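Local coordinates for protein glycerol dehydrogenase (Bacillus coagulans, PDB 6CSJ) that probably oxidises glycerol and related polyols with NAD as cofactor and, in this doubly substituted form, has acquired D-lactate dehydrogenase activity, at residues G66-C77 and K95-Y106; K30-T41 and T57-G65. The protein carries 2 engineered substitutions. One frame throughout, in Å; residues are numbered along the deposited sequence.

Interaction 1: residues G66-C77 and K95-Y106; sequences GECSKPEIERLC and KTLDTAKAVGYY
I73 sets its CG1 beside its own backbone N (chi1 -69°), which swings CG2 to the Y106 ring and, through the extended CG1-CD1 arm, carries CD1 to A102. CD1 ends 3.7 Å from A102 CB, while CG2 approaches Y106 CD2 obliquely at 3.6 Å. The branched side chain thus sits as a knob in the hole formed by T99, A102, V103 and Y106. T99 is turned (chi1 -61°) to part its two branches: OG1 hydrogen-bonds to K95 O one turn earlier, at 2.7 Å, and CG2 meets L76 CD1 roughly at a right angle. K95 O also accepts from T99 N, the two donors coming from opposite faces of its carbonyl plane; the hydroxyl bond is what holds the threonine's rotation. One turn beyond the knob, C77 SG packs against Y106 CB and V103. Polar pairs stand at both ends of this apolar seam. K70 NZ donates a hydrogen bond to Y106 OH at 2.7 Å, near the ring plane, and also forms a salt bridge with E139. At the other end the bent E67 side chain offers the syn lone pair of OE2 to K95 NZ, 3.0 Å away, and that ammonium makes a cation-pi contact with Y131. Between them the buried C68 lays CB against T99 OG1. With the axes crossing at -57°, a single knob seated in this way joins two successive crossover helices on one face of a parallel sheet, as in the Rossmann-like nucleotide-binding domain of iron-containing alcohol dehydrogenases.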
loop_
_atom_site.group_PDB
_atom_site.type_symbol
_atom_site.label_atom_id
_atom_site.label_comp_id
_atom_site.label_asym_id
_atom_site.label_seq_id
_atom_site.Cartn_x
_atom_site.Cartn_y
_atom_site.Cartn_z
ATOM N N GLY A 66 -18.942 -1.214 2.347
ATOM C CA GLY A 66 -18.008 -0.575 1.409
ATOM C C GLY A 66 -17.145 0.521 2.013
ATOM O O GLY A 66 -16.148 0.928 1.407
ATOM N N GLU A 67 -17.523 1.003 3.202
ATOM C CA GLU A 67 -16.780 2.054 3.898
ATOM C C GLU A 67 -16.224 1.565 5.224
ATOM O O GLU A 67 -16.948 0.960 6.010
ATOM C CB GLU A 67 -17.674 3.271 4.145
ATOM C CG GLU A 67 -16.916 4.500 4.626
ATOM C CD GLU A 67 -15.878 4.956 3.614
ATOM O OE1 GLU A 67 -16.256 5.670 2.668
ATOM O OE2 GLU A 67 -14.695 4.592 3.768
ATOM N N CYS A 68 -14.936 1.829 5.460
ATOM C CA CYS A 68 -14.302 1.516 6.736
ATOM C C CYS A 68 -14.594 2.677 7.671
ATOM O O CYS A 68 -13.805 3.622 7.779
ATOM C CB CYS A 68 -12.794 1.305 6.588
ATOM S SG CYS A 68 -11.948 0.875 8.131
ATOM N N SER A 69 -15.750 2.596 8.328
ATOM C CA SER A 69 -16.202 3.597 9.289
ATOM C C SER A 69 -16.419 2.959 10.649
ATOM O O SER A 69 -16.494 1.736 10.753
ATOM C CB SER A 69 -17.498 4.235 8.793
ATOM O OG SER A 69 -18.542 3.276 8.788
ATOM N N LYS A 70 -16.524 3.790 11.684
ATOM C CA LYS A 70 -16.786 3.303 13.046
ATOM C C LYS A 70 -18.144 2.590 13.198
ATOM O O LYS A 70 -18.206 1.539 13.842
ATOM C CB LYS A 70 -16.652 4.434 14.073
ATOM C CG LYS A 70 -15.236 4.976 14.207
ATOM C CD LYS A 70 -14.359 4.026 15.005
ATOM C CE LYS A 70 -12.989 4.633 15.210
ATOM N NZ LYS A 70 -12.296 4.192 16.453
ATOM N N PRO A 71 -19.230 3.148 12.606
ATOM C CA PRO A 71 -20.515 2.424 12.638
ATOM C C PRO A 71 -20.474 1.047 11.981
ATOM O O PRO A 71 -20.970 0.071 12.554
ATOM C CB PRO A 71 -21.465 3.361 11.880
ATOM C CG PRO A 71 -20.883 4.718 12.106
ATOM C CD PRO A 71 -19.399 4.521 12.096
ATOM N N GLU A 72 -19.873 0.971 10.795
ATOM C CA GLU A 72 -19.738 -0.302 10.075
ATOM C C GLU A 72 -18.814 -1.279 10.830
ATOM O O GLU A 72 -19.099 -2.473 10.878
ATOM C CB GLU A 72 -19.285 -0.051 8.632
ATOM C CG GLU A 72 -19.131 -1.290 7.742
ATOM C CD GLU A 72 -20.428 -2.037 7.429
ATOM O OE1 GLU A 72 -21.517 -1.598 7.829
ATOM O OE2 GLU A 72 -20.352 -3.090 6.758
ATOM N N ILE A 73 -17.744 -0.780 11.445
ATOM C CA ILE A 73 -16.881 -1.618 12.292
ATOM C C ILE A 73 -17.633 -2.156 13.514
ATOM O O ILE A 73 -17.500 -3.339 13.849
ATOM C CB ILE A 73 -15.592 -0.868 12.733
ATOM C CG1 ILE A 73 -14.670 -0.639 11.529
ATOM C CG2 ILE A 73 -14.822 -1.637 13.820
ATOM C CD1 ILE A 73 -13.671 0.489 11.716
ATOM N N GLU A 74 -18.415 -1.298 14.176
ATOM C CA GLU A 74 -19.209 -1.722 15.333
ATOM C C GLU A 74 -20.273 -2.764 14.945
ATOM O O GLU A 74 -20.434 -3.766 15.647
ATOM C CB GLU A 74 -19.877 -0.525 16.038
ATOM C CG GLU A 74 -20.485 -0.856 17.418
ATOM C CD GLU A 74 -21.663 0.065 17.816
ATOM O OE1 GLU A 74 -21.503 1.276 17.593
ATOM O OE2 GLU A 74 -22.723 -0.414 18.318
ATOM N N ARG A 75 -20.983 -2.524 13.840
ATOM C CA ARG A 75 -21.996 -3.463 13.327
ATOM C C ARG A 75 -21.401 -4.861 13.113
ATOM O O ARG A 75 -21.964 -5.865 13.564
ATOM C CB ARG A 75 -22.609 -2.922 12.025
ATOM C CG ARG A 75 -23.772 -3.734 11.455
ATOM C CD ARG A 75 -24.290 -3.136 10.147
ATOM N NE ARG A 75 -23.428 -3.448 8.989
ATOM C CZ ARG A 75 -23.392 -4.621 8.342
ATOM N NH1 ARG A 75 -24.162 -5.646 8.719
ATOM N NH2 ARG A 75 -22.565 -4.787 7.312
ATOM N N LEU A 76 -20.245 -4.911 12.450
ATOM C CA LEU A 76 -19.565 -6.179 12.147
ATOM C C LEU A 76 -18.961 -6.853 13.382
ATOM O O LEU A 76 -18.986 -8.083 13.477
ATOM C CB LEU A 76 -18.495 -5.977 11.067
ATOM C CG LEU A 76 -19.035 -5.554 9.696
ATOM C CD1 LEU A 76 -17.930 -5.000 8.826
ATOM C CD2 LEU A 76 -19.740 -6.701 8.993
ATOM N N CYS A 77 -18.424 -6.064 14.316
ATOM C CA CYS A 77 -17.991 -6.599 15.626
ATOM C C CYS A 77 -19.128 -7.320 16.365
ATOM O O CYS A 77 -18.913 -8.403 16.920
ATOM C CB CYS A 77 -17.459 -5.492 16.541
ATOM S SG CYS A 77 -15.822 -4.875 16.112
ATOM N N LYS A 95 -10.138 -0.731 2.053
ATOM C CA LYS A 95 -11.211 -0.436 3.004
ATOM C C LYS A 95 -11.742 -1.708 3.686
ATOM O O LYS A 95 -11.939 -1.722 4.907
ATOM C CB LYS A 95 -12.338 0.352 2.333
ATOM C CG LYS A 95 -12.001 1.817 2.043
ATOM C CD LYS A 95 -13.186 2.485 1.333
ATOM C CE LYS A 95 -12.833 3.825 0.686
ATOM N NZ LYS A 95 -12.536 4.879 1.692
ATOM N N THR A 96 -11.935 -2.774 2.913
ATOM C CA THR A 96 -12.340 -4.071 3.480
ATOM C C THR A 96 -11.280 -4.653 4.415
ATOM O O THR A 96 -11.600 -5.123 5.503
ATOM C CB THR A 96 -12.642 -5.113 2.380
ATOM O OG1 THR A 96 -13.629 -4.601 1.467
ATOM C CG2 THR A 96 -13.154 -6.407 2.986
ATOM N N LEU A 97 -10.027 -4.621 3.990
ATOM C CA LEU A 97 -8.926 -5.205 4.770
ATOM C C LEU A 97 -8.759 -4.471 6.088
ATOM O O LEU A 97 -8.633 -5.092 7.133
ATOM C CB LEU A 97 -7.601 -5.175 3.978
ATOM C CG LEU A 97 -7.576 -5.888 2.615
ATOM C CD1 LEU A 97 -6.193 -5.847 2.001
ATOM C CD2 LEU A 97 -8.073 -7.325 2.721
ATOM N N ASP A 98 -8.790 -3.144 6.032
ATOM C CA ASP A 98 -8.692 -2.313 7.242
ATOM C C ASP A 98 -9.860 -2.533 8.209
ATOM O O ASP A 98 -9.666 -2.546 9.434
ATOM C CB ASP A 98 -8.562 -0.821 6.868
ATOM C CG ASP A 98 -7.192 -0.475 6.244
ATOM O OD1 ASP A 98 -6.326 -1.371 6.098
ATOM O OD2 ASP A 98 -6.992 0.713 5.915
ATOM N N THR A 99 -11.058 -2.723 7.661
ATOM C CA THR A 99 -12.241 -3.040 8.466
ATOM C C THR A 99 -12.032 -4.350 9.228
ATOM O O THR A 99 -12.302 -4.422 10.425
ATOM C CB THR A 99 -13.512 -3.091 7.583
ATOM O OG1 THR A 99 -13.719 -1.815 6.980
ATOM C CG2 THR A 99 -14.741 -3.471 8.377
ATOM N N ALA A 100 -11.527 -5.367 8.537
ATOM C CA ALA A 100 -11.214 -6.646 9.176
ATOM C C ALA A 100 -10.160 -6.506 10.285
ATOM O O ALA A 100 -10.272 -7.140 11.331
ATOM C CB ALA A 100 -10.760 -7.658 8.138
ATOM N N LYS A 101 -9.141 -5.688 10.063
ATOM C CA LYS A 101 -8.092 -5.483 11.072
ATOM C C LYS A 101 -8.667 -4.811 12.322
ATOM O O LYS A 101 -8.370 -5.224 13.448
ATOM C CB LYS A 101 -6.943 -4.632 10.526
ATOM C CG LYS A 101 -6.161 -5.207 9.351
ATOM C CD LYS A 101 -4.997 -4.308 8.978
ATOM C CE LYS A 101 -4.780 -4.238 7.479
ATOM N NZ LYS A 101 -3.727 -3.236 7.114
ATOM N N ALA A 102 -9.481 -3.779 12.105
ATOM C CA ALA A 102 -10.200 -3.088 13.187
ATOM C C ALA A 102 -11.097 -4.045 13.992
ATOM O O ALA A 102 -11.054 -4.044 15.231
ATOM C CB ALA A 102 -11.028 -1.931 12.629
ATOM N N VAL A 103 -11.876 -4.874 13.289
ATOM C CA VAL A 103 -12.740 -5.875 13.941
ATOM C C VAL A 103 -11.922 -6.848 14.792
ATOM O O VAL A 103 -12.328 -7.181 15.904
ATOM C CB VAL A 103 -13.634 -6.641 12.924
ATOM C CG1 VAL A 103 -14.307 -7.853 13.552
ATOM C CG2 VAL A 103 -14.702 -5.716 12.357
ATOM N N GLY A 104 -10.780 -7.296 14.285
ATOM C CA GLY A 104 -9.919 -8.200 15.046
ATOM C C GLY A 104 -9.347 -7.552 16.283
ATOM O O GLY A 104 -9.220 -8.196 17.326
ATOM N N TYR A 105 -9.001 -6.273 16.160
ATOM C CA TYR A 105 -8.514 -5.468 17.287
ATOM C C TYR A 105 -9.584 -5.299 18.377
ATOM O O TYR A 105 -9.337 -5.635 19.540
ATOM C CB TYR A 105 -8.023 -4.099 16.785
ATOM C CG TYR A 105 -7.692 -3.117 17.884
ATOM C CD1 TYR A 105 -6.754 -3.441 18.876
ATOM C CD2 TYR A 105 -8.298 -1.863 17.929
ATOM C CE1 TYR A 105 -6.460 -2.552 19.895
ATOM C CE2 TYR A 105 -8.014 -0.969 18.949
ATOM C CZ TYR A 105 -7.101 -1.317 19.930
ATOM O OH TYR A 105 -6.809 -0.434 20.937
ATOM N N TYR A 106 -10.759 -4.808 17.993
ATOM C CA TYR A 106 -11.859 -4.577 18.957
ATOM C C TYR A 106 -12.385 -5.868 19.623
ATOM O O TYR A 106 -12.548 -5.892 20.840
ATOM C CB TYR A 106 -13.012 -3.756 18.326
ATOM C CG TYR A 106 -12.636 -2.305 18.029
ATOM C CD1 TYR A 106 -12.259 -1.431 19.048
ATOM C CD2 TYR A 106 -12.658 -1.808 16.727
ATOM C CE1 TYR A 106 -11.905 -0.109 18.778
ATOM C CE2 TYR A 106 -12.306 -0.487 16.444
ATOM C CZ TYR A 106 -11.925 0.352 17.478
ATOM O OH TYR A 106 -11.581 1.654 17.206
#

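Interaction 2: residues K30-T41 and T57-G65; sequences KKAFIIADDFVT and TGYQMALFG
Parallel strands 32-36 and 59-63 are the two arms of a beta-alpha-beta unit joined by helix 38-51, and A32 to A36 run in register with Y59 to L63. The ladder starts where G58 O takes A32 N and ends where A36 O takes F64 N at 2.9 Å; between them A32 O, Q60 O, I34 O and A62 O each accept one amide from across. The longest of these bonds, 3.3 Å from A36 N to A62 O, is nearly collinear with the carbonyl. On one face I34 CG2 touches M61 SD at 3.7 Å, and its CD1 leans on Y59. The opposite face carries F33, whose chi1 of -177° takes the ring over to its neighbour strand, CZ lying 3.4 Å from A62 CB. Strand 59-63 forms the sheet's edge within this chain, and F33 also packs under helix 70-82. K31 folds back over the backbone of its neighbour, CD lying 3.3 Å from T57 O, before NZ donates to E83 O and weakly to Q60 OE1. An alanine here would strip E83 O of this donor and is likely to let the Q60 amide turn more freely. At the far end D37 N-caps helix 38-51, its OD1 accepting V40 N at 2.8 Å, while L63 CD1 packs on the D37-D38 peptide and a water donates to T41 OG1 and, weakly, to A62 O.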
loop_
_atom_site.group_PDB
_atom_site.type_symbol
_atom_site.label_atom_id
_atom_site.label_comp_id
_atom_site.label_asym_id
_atom_site.label_seq_id
_atom_site.Cartn_x
_atom_site.Cartn_y
_atom_site.Cartn_z
ATOM N N LYS A 30 -11.791 -21.973 15.331
ATOM C CA LYS A 30 -12.854 -22.887 14.909
ATOM C C LYS A 30 -13.933 -22.254 14.023
ATOM O O LYS A 30 -14.605 -22.973 13.304
ATOM C CB LYS A 30 -13.487 -23.524 16.149
ATOM C CG LYS A 30 -12.623 -24.646 16.731
ATOM C CD LYS A 30 -11.374 -24.260 17.522
ATOM C CE LYS A 30 -10.322 -25.375 17.432
ATOM N NZ LYS A 30 -9.445 -25.515 18.632
ATOM N N LYS A 31 -14.086 -20.935 14.089
ATOM C CA LYS A 31 -15.192 -20.243 13.424
ATOM C C LYS A 31 -14.740 -18.903 12.821
ATOM O O LYS A 31 -14.434 -17.961 13.546
ATOM C CB LYS A 31 -16.322 -20.030 14.441
ATOM C CG LYS A 31 -17.571 -19.329 13.919
ATOM C CD LYS A 31 -18.385 -20.226 13.010
ATOM C CE LYS A 31 -19.513 -19.450 12.332
ATOM N NZ LYS A 31 -20.608 -19.050 13.251
ATOM N N ALA A 32 -14.726 -18.835 11.493
ATOM C CA ALA A 32 -14.278 -17.652 10.763
ATOM C C ALA A 32 -15.430 -16.710 10.433
ATOM O O ALA A 32 -16.533 -17.146 10.102
ATOM C CB ALA A 32 -13.568 -18.059 9.485
ATOM N N PHE A 33 -15.156 -15.410 10.536
ATOM C CA PHE A 33 -16.078 -14.357 10.136
ATOM C C PHE A 33 -15.444 -13.664 8.920
ATOM O O PHE A 33 -14.440 -12.972 9.053
ATOM C CB PHE A 33 -16.283 -13.392 11.314
ATOM C CG PHE A 33 -17.276 -12.297 11.050
ATOM C CD1 PHE A 33 -18.637 -12.556 11.087
ATOM C CD2 PHE A 33 -16.852 -10.992 10.800
ATOM C CE1 PHE A 33 -19.563 -11.542 10.859
ATOM C CE2 PHE A 33 -17.770 -9.975 10.573
ATOM C CZ PHE A 33 -19.126 -10.249 10.596
ATOM N N ILE A 34 -16.038 -13.858 7.746
ATOM C CA ILE A 34 -15.413 -13.503 6.478
ATOM C C ILE A 34 -16.107 -12.285 5.860
ATOM O O ILE A 34 -17.224 -12.392 5.356
ATOM C CB ILE A 34 -15.403 -14.728 5.520
ATOM C CG1 ILE A 34 -14.616 -15.883 6.162
ATOM C CG2 ILE A 34 -14.816 -14.352 4.165
ATOM C CD1 ILE A 34 -14.601 -17.174 5.387
ATOM N N ILE A 35 -15.426 -11.139 5.903
ATOM C CA ILE A 35 -15.974 -9.861 5.462
ATOM C C ILE A 35 -15.593 -9.616 4.001
ATOM O O ILE A 35 -14.434 -9.734 3.637
ATOM C CB ILE A 35 -15.439 -8.703 6.338
ATOM C CG1 ILE A 35 -15.771 -8.942 7.813
ATOM C CG2 ILE A 35 -16.018 -7.364 5.905
ATOM C CD1 ILE A 35 -14.972 -8.067 8.765
ATOM N N ALA A 36 -16.581 -9.254 3.185
ATOM C CA ALA A 36 -16.371 -8.908 1.782
ATOM C C ALA A 36 -17.533 -8.064 1.255
ATOM O O ALA A 36 -18.683 -8.264 1.667
ATOM C CB ALA A 36 -16.217 -10.163 0.946
ATOM N N ASP A 37 -17.244 -7.124 0.351
ATOM C CA ASP A 37 -18.302 -6.310 -0.252
ATOM C C ASP A 37 -19.110 -7.093 -1.298
ATOM O O ASP A 37 -18.826 -8.268 -1.559
ATOM C CB ASP A 37 -17.740 -4.979 -0.813
ATOM C CG ASP A 37 -16.841 -5.148 -2.032
ATOM O OD1 ASP A 37 -16.815 -6.215 -2.671
ATOM O OD2 ASP A 37 -16.180 -4.168 -2.381
ATOM N N ASP A 38 -20.110 -6.436 -1.886
ATOM C CA ASP A 38 -20.975 -7.045 -2.892
ATOM C C ASP A 38 -20.190 -7.656 -4.064
ATOM O O ASP A 38 -20.318 -8.843 -4.360
ATOM C CB ASP A 38 -21.998 -6.019 -3.417
ATOM C CG ASP A 38 -23.083 -6.663 -4.259
ATOM O OD1 ASP A 38 -23.815 -7.521 -3.712
ATOM O OD2 ASP A 38 -23.195 -6.318 -5.457
ATOM N N PHE A 39 -19.368 -6.840 -4.707
ATOM C CA PHE A 39 -18.586 -7.276 -5.870
ATOM C C PHE A 39 -17.668 -8.468 -5.566
ATOM O O PHE A 39 -17.652 -9.447 -6.316
ATOM C CB PHE A 39 -17.767 -6.109 -6.430
ATOM C CG PHE A 39 -16.941 -6.477 -7.624
ATOM C CD1 PHE A 39 -17.522 -6.541 -8.891
ATOM C CD2 PHE A 39 -15.585 -6.792 -7.488
ATOM C CE1 PHE A 39 -16.763 -6.888 -10.004
ATOM C CE2 PHE A 39 -14.821 -7.145 -8.597
ATOM C CZ PHE A 39 -15.413 -7.193 -9.859
ATOM N N VAL A 40 -16.912 -8.383 -4.469
ATOM C CA VAL A 40 -15.945 -9.435 -4.108
ATOM C C VAL A 40 -16.653 -10.713 -3.660
ATOM O O VAL A 40 -16.159 -11.808 -3.933
ATOM C CB VAL A 40 -14.912 -8.962 -3.046
ATOM C CG1 VAL A 40 -13.998 -10.114 -2.613
ATOM C CG2 VAL A 40 -14.068 -7.811 -3.592
ATOM N N THR A 41 -17.799 -10.583 -2.995
ATOM C CA THR A 41 -18.625 -11.755 -2.635
ATOM C C THR A 41 -19.045 -12.540 -3.889
ATOM O O THR A 41 -18.945 -13.765 -3.905
ATOM C CB THR A 41 -19.864 -11.351 -1.792
ATOM O OG1 THR A 41 -19.431 -10.726 -0.579
ATOM C CG2 THR A 41 -20.733 -12.567 -1.440
ATOM N N THR A 57 -19.862 -25.564 9.275
ATOM C CA THR A 57 -20.152 -24.741 10.460
ATOM C C THR A 57 -18.956 -23.928 10.927
ATOM O O THR A 57 -19.035 -23.268 11.977
ATOM C CB THR A 57 -20.617 -25.587 11.683
ATOM O OG1 THR A 57 -19.618 -26.554 12.032
ATOM C CG2 THR A 57 -21.936 -26.289 11.415
ATOM N N GLY A 58 -17.856 -23.976 10.164
ATOM C CA GLY A 58 -16.629 -23.294 10.538
ATOM C C GLY A 58 -16.387 -21.935 9.921
ATOM O O GLY A 58 -15.272 -21.427 10.019
ATOM N N TYR A 59 -17.409 -21.366 9.274
ATOM C CA TYR A 59 -17.357 -20.017 8.746
ATOM C C TYR A 59 -18.753 -19.408 8.547
ATOM O O TYR A 59 -19.739 -20.133 8.464
ATOM C CB TYR A 59 -16.628 -20.002 7.401
ATOM C CG TYR A 59 -17.523 -20.328 6.221
ATOM C CD1 TYR A 59 -17.962 -21.636 5.996
ATOM C CD2 TYR A 59 -17.941 -19.330 5.342
ATOM C CE1 TYR A 59 -18.782 -21.938 4.916
ATOM C CE2 TYR A 59 -18.780 -19.621 4.273
ATOM C CZ TYR A 59 -19.195 -20.924 4.068
ATOM O OH TYR A 59 -20.031 -21.219 3.028
ATOM N N GLN A 60 -18.810 -18.080 8.458
ATOM C CA GLN A 60 -19.962 -17.370 7.920
ATOM C C GLN A 60 -19.482 -16.143 7.160
ATOM O O GLN A 60 -18.542 -15.474 7.587
ATOM C CB GLN A 60 -20.906 -16.915 9.026
ATOM C CG GLN A 60 -21.901 -17.972 9.498
ATOM C CD GLN A 60 -23.033 -17.378 10.315
ATOM O OE1 GLN A 60 -23.093 -17.552 11.539
ATOM N NE2 GLN A 60 -23.929 -16.651 9.645
ATOM N N MET A 61 -20.143 -15.858 6.039
ATOM C CA MET A 61 -19.894 -14.663 5.248
ATOM C C MET A 61 -20.659 -13.514 5.843
ATOM O O MET A 61 -21.712 -13.717 6.430
ATOM C CB MET A 61 -20.363 -14.857 3.802
ATOM C CG MET A 61 -19.702 -16.004 3.055
ATOM S SD MET A 61 -17.950 -15.711 2.732
ATOM C CE MET A 61 -17.981 -14.368 1.538
ATOM N N ALA A 62 -20.121 -12.310 5.687
ATOM C CA ALA A 62 -20.788 -11.088 6.107
ATOM C C ALA A 62 -20.585 -10.050 5.027
ATOM O O ALA A 62 -19.464 -9.859 4.560
ATOM C CB ALA A 62 -20.215 -10.606 7.424
ATOM N N LEU A 63 -21.671 -9.391 4.629
ATOM C CA LEU A 63 -21.634 -8.371 3.589
ATOM C C LEU A 63 -21.110 -7.049 4.165
ATOM O O LEU A 63 -21.671 -6.510 5.113
ATOM C CB LEU A 63 -23.020 -8.178 2.966
ATOM C CG LEU A 63 -23.142 -7.171 1.815
ATOM C CD1 LEU A 63 -22.353 -7.645 0.616
ATOM C CD2 LEU A 63 -24.598 -6.924 1.437
ATOM N N PHE A 64 -20.036 -6.542 3.568
ATOM C CA PHE A 64 -19.424 -5.252 3.927
ATOM C C PHE A 64 -20.111 -4.139 3.140
ATOM O O PHE A 64 -20.315 -4.268 1.939
ATOM C CB PHE A 64 -17.922 -5.317 3.600
ATOM C CG PHE A 64 -17.156 -4.042 3.843
ATOM C CD1 PHE A 64 -17.173 -3.419 5.083
ATOM C CD2 PHE A 64 -16.365 -3.492 2.830
ATOM C CE1 PHE A 64 -16.440 -2.251 5.303
ATOM C CE2 PHE A 64 -15.636 -2.327 3.045
ATOM C CZ PHE A 64 -15.677 -1.705 4.278
ATOM N N GLY A 65 -20.461 -3.047 3.821
ATOM C CA GLY A 65 -21.131 -1.901 3.200
ATOM C C GLY A 65 -20.265 -1.064 2.262
ATOM O O GLY A 65 -20.794 -0.267 1.485
HETATM O O HOH W 1 -19.931 -11.514 1.988
#

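Overall arrangement
Interaction 2 builds the edge of the parallel sheet and interaction 1 the helix pair laid over it, their centres about 12 Å apart. The chain runs from strand 59-63 straight into helix 70-82, and two probable hydrogen bonds tie that junction: R75 NH2 to L63 O and E72 OE2 to G65 N, both 2.9 Å. F64 is shared by the two contacts, with CE1 3.2 Å from T99 OG1 and CD2 close to T96, so the last ladder residue also packs against the second helix. In relatives, NAD lies at the C-terminal ends of such strands and the helix starts that follow; both contacts belong to that domain here.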